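Local coordinates for protein peptidase S15/CocE/NonD (Thaumarchaeota archaeon SCGC AB-539-E09, PDB 4PF1) that is a serine aminopeptidase of the alpha/beta hydrolase fold, probably cleaving residues from the N-terminal ends of peptides, at residues M38-M41 and V45-N48; G124-T129 and D266-Q271; A501-K506 and L553-P558. One frame throughout, in Å; residues are numbered along the deposited sequence.

How the contacts relate
From the N terminus, contact 1 closes first: a loop of three residues joins 38-41 to 45-48, making the end of the hairpin at the edge of the large mixed sheet. Contact 2 then spans 136 residues, bringing the loop ahead of helix 133-147 against the short helix 267-270. Contact 3 lies in the C-terminal non-catalytic domain, where 501-506 and 553-558 belong to two different antiparallel sheets. The three follow in series, with neither nesting nor crossing. Contacts 1 and 2 approach to about 8 Å between nearest atoms, whereas the centres of contacts 1 and 3 stand about 47 Å apart, on opposite sides of the chain's centre.

Contact 1 (M38-M41 and V45-N48); sequences MIPM and VKLN
M41 and L47 meet with their side chains at about a right angle, the thioether of one laid against the branched end of the other. M41 carries CG beside its backbone N (chi1 -59°), and further bends at chi2 and chi3 fold the chain back, so that SD lies 3.8 Å from L47 CD1 while CE reaches L47 CG. With the thioether gone, as in an alanine here, L47 CG and CD1 would probably lose their packing partner and a gap would be likely to open toward helix 133-147, whose D136, D139 and T140 also touch the methionine. M38 and K46 form a second crossed pair on the face that also carries P40 and N48. The M38 chain is bent at chi2 and chi3, setting SD 3.6 Å from N48 CA and turning CE back to K46 CB at 3.9 Å. K46 answers with its aliphatic part: CD passes M38 O at 3.7 Å and CG lies beside P40 CA, while the end of the lysine leads away from the contact. N48 sets CB and OD1 beside the M38 sulfur, while ND2 donates to E72 and D105, which hold the amide from outside the hairpin. Between these side chains the backbones are laced by I39, whose N donates to L47 O at 3.1 Å and whose O receives L47 N at 2.9 Å in the straighter bond, 165° at the hydrogen. M41 N donates to V45 O at 2.8 Å. The I39 side chain touches W143 of helix 133-147, whereas M38 and P40 are exposed. Strands 32-40 and 46-54 thus form an antiparallel beta hairpin at the edge of the central sheet of an alpha/beta hydrolase fold.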
loop_
_atom_site.group_PDB
_atom_site.type_symbol
_atom_site.label_atom_id
_atom_site.label_comp_id
_atom_site.label_asym_id
_atom_site.label_seq_id
_atom_site.Cartn_x
_atom_site.Cartn_y
_atom_site.Cartn_z
ATOM N N MET A 38 30.314 -24.560 -23.575
ATOM C CA MET A 38 29.672 -25.871 -23.599
ATOM C C MET A 38 30.752 -26.899 -23.252
ATOM O O MET A 38 31.471 -27.372 -24.137
ATOM C CB MET A 38 29.007 -26.149 -24.967
ATOM C CG MET A 38 27.747 -25.324 -25.216
ATOM S SD MET A 38 26.337 -25.797 -24.169
ATOM C CE MET A 38 25.740 -27.251 -25.045
ATOM N N ILE A 39 30.946 -27.145 -21.938
ATOM C CA ILE A 39 31.999 -28.032 -21.438
ATOM C C ILE A 39 31.630 -29.503 -21.684
ATOM O O ILE A 39 30.594 -29.968 -21.198
ATOM C CB ILE A 39 32.332 -27.769 -19.935
ATOM C CG1 ILE A 39 32.756 -26.297 -19.698
ATOM C CG2 ILE A 39 33.417 -28.742 -19.438
ATOM C CD1 ILE A 39 32.856 -25.886 -18.216
ATOM N N PRO A 40 32.493 -30.262 -22.399
ATOM C CA PRO A 40 32.194 -31.683 -22.621
ATOM C C PRO A 40 32.522 -32.528 -21.393
ATOM O O PRO A 40 33.613 -32.410 -20.826
ATOM C CB PRO A 40 33.081 -32.064 -23.819
ATOM C CG PRO A 40 33.875 -30.827 -24.167
ATOM C CD PRO A 40 33.769 -29.878 -23.029
ATOM N N MET A 41 31.576 -33.393 -20.990
ATOM C CA MET A 41 31.768 -34.313 -19.869
ATOM C C MET A 41 32.538 -35.550 -20.361
ATOM O O MET A 41 32.830 -35.645 -21.557
ATOM C CB MET A 41 30.410 -34.699 -19.237
ATOM C CG MET A 41 29.608 -33.499 -18.714
ATOM S SD MET A 41 30.405 -32.629 -17.340
ATOM C CE MET A 41 30.942 -31.175 -18.135
ATOM N N VAL A 45 28.841 -35.637 -23.528
ATOM C CA VAL A 45 27.675 -34.761 -23.342
ATOM C C VAL A 45 28.155 -33.381 -22.830
ATOM O O VAL A 45 28.962 -33.321 -21.906
ATOM C CB VAL A 45 26.638 -35.427 -22.401
ATOM C CG1 VAL A 45 25.490 -34.483 -22.070
ATOM C CG2 VAL A 45 26.109 -36.724 -23.012
ATOM N N LYS A 46 27.699 -32.285 -23.473
ATOM C CA LYS A 46 28.144 -30.927 -23.137
ATOM C C LYS A 46 27.164 -30.188 -22.214
ATOM O O LYS A 46 25.955 -30.191 -22.463
ATOM C CB LYS A 46 28.388 -30.102 -24.413
ATOM C CG LYS A 46 29.535 -30.621 -25.271
ATOM C CD LYS A 46 29.792 -29.716 -26.466
ATOM C CE LYS A 46 30.312 -30.476 -27.660
ATOM N NZ LYS A 46 29.222 -31.202 -28.370
ATOM N N LEU A 47 27.703 -29.526 -21.165
ATOM C CA LEU A 47 26.910 -28.748 -20.207
ATOM C C LEU A 47 27.110 -27.250 -20.419
ATOM O O LEU A 47 28.251 -26.788 -20.541
ATOM C CB LEU A 47 27.251 -29.115 -18.739
ATOM C CG LEU A 47 27.102 -30.592 -18.295
ATOM C CD1 LEU A 47 27.189 -30.705 -16.784
ATOM C CD2 LEU A 47 25.786 -31.206 -18.773
ATOM N N ASN A 48 25.999 -26.487 -20.446
ATOM C CA ASN A 48 26.031 -25.041 -20.628
ATOM C C ASN A 48 26.573 -24.367 -19.368
ATOM O O ASN A 48 26.001 -24.526 -18.287
ATOM C CB ASN A 48 24.645 -24.512 -20.989
ATOM C CG ASN A 48 24.636 -23.072 -21.419
ATOM O OD1 ASN A 48 25.566 -22.583 -22.077
ATOM N ND2 ASN A 48 23.575 -22.360 -21.067
#

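Contact 2 (G124-T129 and D266-Q271); sequences GPLNTT and DSFWQQ
A glutamine amide oxygen packed against a proline ring is the odd element here: Q271 OE1 stands 3.4 Å from P125 CG, with P125 CB hardly farther, so a polar tip meets carbon atoms. Q271 puts CG beside its backbone N (chi1 -78°) and runs on extended, which carries the amide across to the proline. The same side chain gives its base to L126, whose CD1 lies 3.8 Å from Q271 CB. That methyl also sits 3.6 Å from F268 O, a carbonyl that accepts from Q272 NE2 outside the contact. The other branch, L126 CD2, approaches the phenylalanine ring obliquely, 4.1 Å from F268 CD1, the two side chains crossing at about a right angle. F268 is backed by its neighbours: H262 stacks on its ring, and F268 CD2 lies over the centre of one face of W269. Bonds within the loop help to set its shape. N127 OD1 takes T129 OG1 at 2.7 Å on a lone pair in the carbonyl plane, and T129 N from above that plane. T128 reaches D14 of the second subunit, so the loop also belongs to a subunit interface. An Asx turn at N127 follows a type I beta turn from G124 to N127; the corner of the beta turn, P125 and L126, packs on F268 and Q271 at the short helix 267-270, which D266 N-caps through a weak bond to F268 N.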
loop_
_atom_site.group_PDB
_atom_site.type_symbol
_atom_site.label_atom_id
_atom_site.label_comp_id
_atom_site.label_asym_id
_atom_site.label_seq_id
_atom_site.Cartn_x
_atom_site.Cartn_y
_atom_site.Cartn_z
ATOM N N GLY A 124 24.816 -46.310 -9.578
ATOM C CA GLY A 124 24.503 -47.498 -8.797
ATOM C C GLY A 124 23.162 -48.109 -9.160
ATOM O O GLY A 124 22.786 -48.111 -10.336
ATOM N N PRO A 125 22.392 -48.620 -8.159
ATOM C CA PRO A 125 21.099 -49.265 -8.479
ATOM C C PRO A 125 20.035 -48.307 -9.034
ATOM O O PRO A 125 19.113 -48.760 -9.714
ATOM C CB PRO A 125 20.652 -49.862 -7.134
ATOM C CG PRO A 125 21.882 -49.884 -6.278
ATOM C CD PRO A 125 22.693 -48.711 -6.715
ATOM N N LEU A 126 20.161 -46.997 -8.762
ATOM C CA LEU A 126 19.187 -46.014 -9.244
ATOM C C LEU A 126 19.768 -45.131 -10.373
ATOM O O LEU A 126 19.094 -44.208 -10.839
ATOM C CB LEU A 126 18.671 -45.144 -8.077
ATOM C CG LEU A 126 17.943 -45.889 -6.936
ATOM C CD1 LEU A 126 17.578 -44.943 -5.816
ATOM C CD2 LEU A 126 16.689 -46.606 -7.438
ATOM N N ASN A 127 21.001 -45.444 -10.839
ATOM C CA ASN A 127 21.663 -44.697 -11.911
ATOM C C ASN A 127 22.662 -45.592 -12.667
ATOM O O ASN A 127 23.782 -45.812 -12.201
ATOM C CB ASN A 127 22.352 -43.433 -11.355
ATOM C CG ASN A 127 23.036 -42.566 -12.389
ATOM O OD1 ASN A 127 22.854 -42.716 -13.603
ATOM N ND2 ASN A 127 23.825 -41.613 -11.919
ATOM N N THR A 128 22.252 -46.080 -13.851
ATOM C CA THR A 128 23.070 -46.954 -14.704
ATOM C C THR A 128 23.574 -46.210 -15.964
ATOM O O THR A 128 24.024 -46.853 -16.914
ATOM C CB THR A 128 22.266 -48.215 -15.098
ATOM O OG1 THR A 128 21.028 -47.818 -15.701
ATOM C CG2 THR A 128 22.002 -49.139 -13.913
ATOM N N THR A 129 23.525 -44.858 -15.958
ATOM C CA THR A 129 23.943 -44.047 -17.110
ATOM C C THR A 129 25.470 -43.967 -17.230
ATOM O O THR A 129 25.987 -43.761 -18.329
ATOM C CB THR A 129 23.324 -42.639 -17.049
ATOM O OG1 THR A 129 23.905 -41.900 -15.972
ATOM C CG2 THR A 129 21.798 -42.667 -16.926
ATOM N N ASP A 266 10.262 -46.677 0.565
ATOM C CA ASP A 266 10.889 -47.925 0.128
ATOM C C ASP A 266 12.358 -47.700 -0.274
ATOM O O ASP A 266 12.914 -46.635 0.016
ATOM C CB ASP A 266 10.086 -48.576 -1.024
ATOM C CG ASP A 266 9.805 -47.694 -2.236
ATOM O OD1 ASP A 266 10.552 -46.712 -2.446
ATOM O OD2 ASP A 266 8.870 -48.015 -2.995
ATOM N N SER A 267 12.981 -48.706 -0.938
ATOM C CA SER A 267 14.380 -48.673 -1.380
ATOM C C SER A 267 14.699 -47.438 -2.234
ATOM O O SER A 267 15.803 -46.913 -2.133
ATOM C CB SER A 267 14.726 -49.940 -2.156
ATOM O OG SER A 267 13.975 -50.037 -3.357
ATOM N N PHE A 268 13.730 -46.973 -3.064
ATOM C CA PHE A 268 13.893 -45.809 -3.943
ATOM C C PHE A 268 14.222 -44.532 -3.152
ATOM O O PHE A 268 15.083 -43.756 -3.576
ATOM C CB PHE A 268 12.625 -45.591 -4.800
ATOM C CG PHE A 268 12.628 -44.337 -5.647
ATOM C CD1 PHE A 268 13.305 -44.298 -6.860
ATOM C CD2 PHE A 268 11.932 -43.202 -5.243
ATOM C CE1 PHE A 268 13.312 -43.136 -7.641
ATOM C CE2 PHE A 268 11.939 -42.041 -6.023
ATOM C CZ PHE A 268 12.622 -42.019 -7.221
ATOM N N TRP A 269 13.521 -44.307 -2.027
ATOM C CA TRP A 269 13.709 -43.114 -1.204
ATOM C C TRP A 269 14.832 -43.294 -0.183
ATOM O O TRP A 269 15.564 -42.341 0.086
ATOM C CB TRP A 269 12.402 -42.732 -0.500
ATOM C CG TRP A 269 11.306 -42.301 -1.431
ATOM C CD1 TRP A 269 10.124 -42.942 -1.658
ATOM C CD2 TRP A 269 11.287 -41.120 -2.249
ATOM N NE1 TRP A 269 9.369 -42.236 -2.567
ATOM C CE2 TRP A 269 10.054 -41.108 -2.939
ATOM C CE3 TRP A 269 12.185 -40.054 -2.448
ATOM C CZ2 TRP A 269 9.702 -40.083 -3.827
ATOM C CZ3 TRP A 269 11.836 -39.040 -3.330
ATOM C CH2 TRP A 269 10.611 -39.062 -4.012
ATOM N N GLN A 270 14.968 -44.508 0.387
ATOM C CA GLN A 270 16.006 -44.816 1.379
ATOM C C GLN A 270 17.424 -44.652 0.786
ATOM O O GLN A 270 18.300 -44.097 1.453
ATOM C CB GLN A 270 15.820 -46.237 1.940
ATOM C CG GLN A 270 14.596 -46.380 2.841
ATOM C CD GLN A 270 14.506 -47.742 3.473
ATOM O OE1 GLN A 270 15.271 -48.080 4.378
ATOM N NE2 GLN A 270 13.545 -48.544 3.032
ATOM N N GLN A 271 17.624 -45.090 -0.478
ATOM C CA GLN A 271 18.914 -45.004 -1.183
ATOM C C GLN A 271 19.266 -43.568 -1.616
ATOM O O GLN A 271 20.435 -43.295 -1.906
ATOM C CB GLN A 271 18.910 -45.913 -2.422
ATOM C CG GLN A 271 19.119 -47.389 -2.118
ATOM C CD GLN A 271 19.010 -48.234 -3.366
ATOM O OE1 GLN A 271 19.726 -48.033 -4.355
ATOM N NE2 GLN A 271 18.119 -49.211 -3.339
#

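Contact 3 (A501-K506 and L553-P558); sequences ADWVVK and LEYRIP
W503 reaches across toward Y555 and I557, its CB lying 4.3 Å from I557 CD1. With CG beside the backbone N (chi1 -58°), the indole swings toward the tyrosine: CD1 stands over one face of the Y555 ring, displaced toward its rim and 3.8 Å from Y555 CE2. Next round the five-membered ring, NE1 lies 3.4 Å from Y555 CZ. The pair is an edge-to-face stack, the indole edge toward the phenol face, with the five-membered ring and the tyrosine ring 4.4 Å apart between centroids and their planes at 54°. The indole is also touched by L492 and A494 of strand 489-496. Farther along the strand, V505 CG2 meets I557 CD1 at 3.8 Å, an aliphatic contact beside the aromatic one. Strand 502-510 belongs to a four-stranded antiparallel sheet, and strand 553-558 pairs with 489-496 in another; the short segments cross at -47°, their axes 9.1 Å apart at closest approach. I620 touches V505, and F533 lies against I557. All four contacting side chains are buried, so the two sheets are joined here by apolar and aromatic contact, which probably depends on close packing rather than on charge.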
loop_
_atom_site.group_PDB
_atom_site.type_symbol
_atom_site.label_atom_id
_atom_site.label_comp_id
_atom_site.label_asym_id
_atom_site.label_seq_id
_atom_site.Cartn_x
_atom_site.Cartn_y
_atom_site.Cartn_z
ATOM N N ALA A 501 -5.337 -42.312 8.925
ATOM C CA ALA A 501 -5.456 -40.938 9.431
ATOM C C ALA A 501 -4.176 -40.162 9.275
ATOM O O ALA A 501 -3.096 -40.732 9.364
ATOM C CB ALA A 501 -5.851 -40.948 10.907
ATOM N N ASP A 502 -4.304 -38.845 9.089
ATOM C CA ASP A 502 -3.194 -37.898 9.094
ATOM C C ASP A 502 -3.248 -37.146 10.403
ATOM O O ASP A 502 -4.344 -36.827 10.870
ATOM C CB ASP A 502 -3.292 -36.916 7.911
ATOM C CG ASP A 502 -2.754 -37.441 6.597
ATOM O OD1 ASP A 502 -2.115 -38.512 6.602
ATOM O OD2 ASP A 502 -2.983 -36.786 5.562
ATOM N N TRP A 503 -2.094 -36.893 11.025
ATOM C CA TRP A 503 -2.071 -36.156 12.278
ATOM C C TRP A 503 -1.139 -34.959 12.149
ATOM O O TRP A 503 0.065 -35.124 11.941
ATOM C CB TRP A 503 -1.676 -37.060 13.465
ATOM C CG TRP A 503 -2.571 -38.255 13.653
ATOM C CD1 TRP A 503 -2.326 -39.533 13.245
ATOM C CD2 TRP A 503 -3.865 -38.274 14.276
ATOM N NE1 TRP A 503 -3.375 -40.353 13.593
ATOM C CE2 TRP A 503 -4.334 -39.606 14.225
ATOM C CE3 TRP A 503 -4.663 -37.297 14.901
ATOM C CZ2 TRP A 503 -5.570 -39.987 14.768
ATOM C CZ3 TRP A 503 -5.886 -37.675 15.440
ATOM C CH2 TRP A 503 -6.336 -39.003 15.358
ATOM N N VAL A 504 -1.720 -33.752 12.206
ATOM C CA VAL A 504 -0.990 -32.485 12.125
ATOM C C VAL A 504 -0.779 -31.964 13.543
ATOM O O VAL A 504 -1.748 -31.820 14.291
ATOM C CB VAL A 504 -1.737 -31.437 11.245
ATOM C CG1 VAL A 504 -0.955 -30.127 11.156
ATOM C CG2 VAL A 504 -2.042 -31.981 9.856
ATOM N N VAL A 505 0.480 -31.706 13.924
ATOM C CA VAL A 505 0.799 -31.164 15.242
ATOM C C VAL A 505 1.458 -29.802 15.047
ATOM O O VAL A 505 2.441 -29.702 14.316
ATOM C CB VAL A 505 1.678 -32.123 16.107
ATOM C CG1 VAL A 505 2.005 -31.497 17.464
ATOM C CG2 VAL A 505 0.997 -33.479 16.298
ATOM N N LYS A 506 0.902 -28.753 15.687
ATOM C CA LYS A 506 1.447 -27.394 15.588
ATOM C C LYS A 506 1.866 -26.851 16.944
ATOM O O LYS A 506 1.099 -26.959 17.907
ATOM C CB LYS A 506 0.421 -26.421 14.988
ATOM C CG LYS A 506 -0.276 -26.861 13.721
ATOM C CD LYS A 506 -1.243 -25.767 13.312
ATOM C CE LYS A 506 -2.322 -26.255 12.402
ATOM N NZ LYS A 506 -3.484 -25.325 12.393
ATOM N N LEU A 553 -3.541 -45.561 19.706
ATOM C CA LEU A 553 -2.210 -45.876 19.177
ATOM C C LEU A 553 -1.213 -44.743 19.423
ATOM O O LEU A 553 -1.583 -43.565 19.401
ATOM C CB LEU A 553 -2.282 -46.201 17.673
ATOM C CG LEU A 553 -3.194 -47.367 17.275
ATOM C CD1 LEU A 553 -3.523 -47.318 15.800
ATOM C CD2 LEU A 553 -2.580 -48.709 17.644
ATOM N N GLU A 554 0.062 -45.112 19.634
ATOM C CA GLU A 554 1.148 -44.173 19.894
ATOM C C GLU A 554 1.841 -43.764 18.595
ATOM O O GLU A 554 2.189 -44.620 17.780
ATOM C CB GLU A 554 2.166 -44.790 20.873
ATOM C CG GLU A 554 3.222 -43.810 21.367
ATOM C CD GLU A 554 4.252 -44.370 22.333
ATOM O OE1 GLU A 554 4.069 -45.507 22.826
ATOM O OE2 GLU A 554 5.241 -43.655 22.608
ATOM N N TYR A 555 2.069 -42.452 18.434
ATOM C CA TYR A 555 2.753 -41.845 17.293
ATOM C C TYR A 555 3.940 -41.023 17.770
ATOM O O TYR A 555 3.835 -40.316 18.775
ATOM C CB TYR A 555 1.793 -40.932 16.498
ATOM C CG TYR A 555 0.592 -41.642 15.923
ATOM C CD1 TYR A 555 -0.558 -41.838 16.685
ATOM C CD2 TYR A 555 0.586 -42.088 14.605
ATOM C CE1 TYR A 555 -1.668 -42.499 16.162
ATOM C CE2 TYR A 555 -0.526 -42.728 14.064
ATOM C CZ TYR A 555 -1.645 -42.946 14.852
ATOM O OH TYR A 555 -2.740 -43.576 14.327
ATOM N N ARG A 556 5.062 -41.112 17.058
ATOM C CA ARG A 556 6.241 -40.304 17.341
ATOM C C ARG A 556 6.393 -39.326 16.193
ATOM O O ARG A 556 6.641 -39.749 15.062
ATOM C CB ARG A 556 7.497 -41.175 17.525
ATOM C CG ARG A 556 8.567 -40.510 18.389
ATOM C CD ARG A 556 9.887 -41.257 18.342
ATOM N NE ARG A 556 10.852 -40.598 17.462
ATOM C CZ ARG A 556 11.855 -39.835 17.888
ATOM N NH1 ARG A 556 12.049 -39.647 19.188
ATOM N NH2 ARG A 556 12.679 -39.265 17.019
ATOM N N ILE A 557 6.118 -38.036 16.445
ATOM C CA ILE A 557 6.160 -37.024 15.392
ATOM C C ILE A 557 7.232 -35.964 15.712
ATOM O O ILE A 557 6.956 -35.001 16.439
ATOM C CB ILE A 557 4.756 -36.381 15.123
ATOM C CG1 ILE A 557 3.647 -37.453 14.995
ATOM C CG2 ILE A 557 4.789 -35.482 13.877
ATOM C CD1 ILE A 557 2.221 -36.941 15.290
ATOM N N PRO A 558 8.469 -36.128 15.176
ATOM C CA PRO A 558 9.491 -35.086 15.372
ATOM C C PRO A 558 9.073 -33.827 14.621
ATOM O O PRO A 558 8.540 -33.926 13.514
ATOM C CB PRO A 558 10.774 -35.710 14.792
ATOM C CG PRO A 558 10.430 -37.158 14.490
ATOM C CD PRO A 558 8.953 -37.193 14.278
#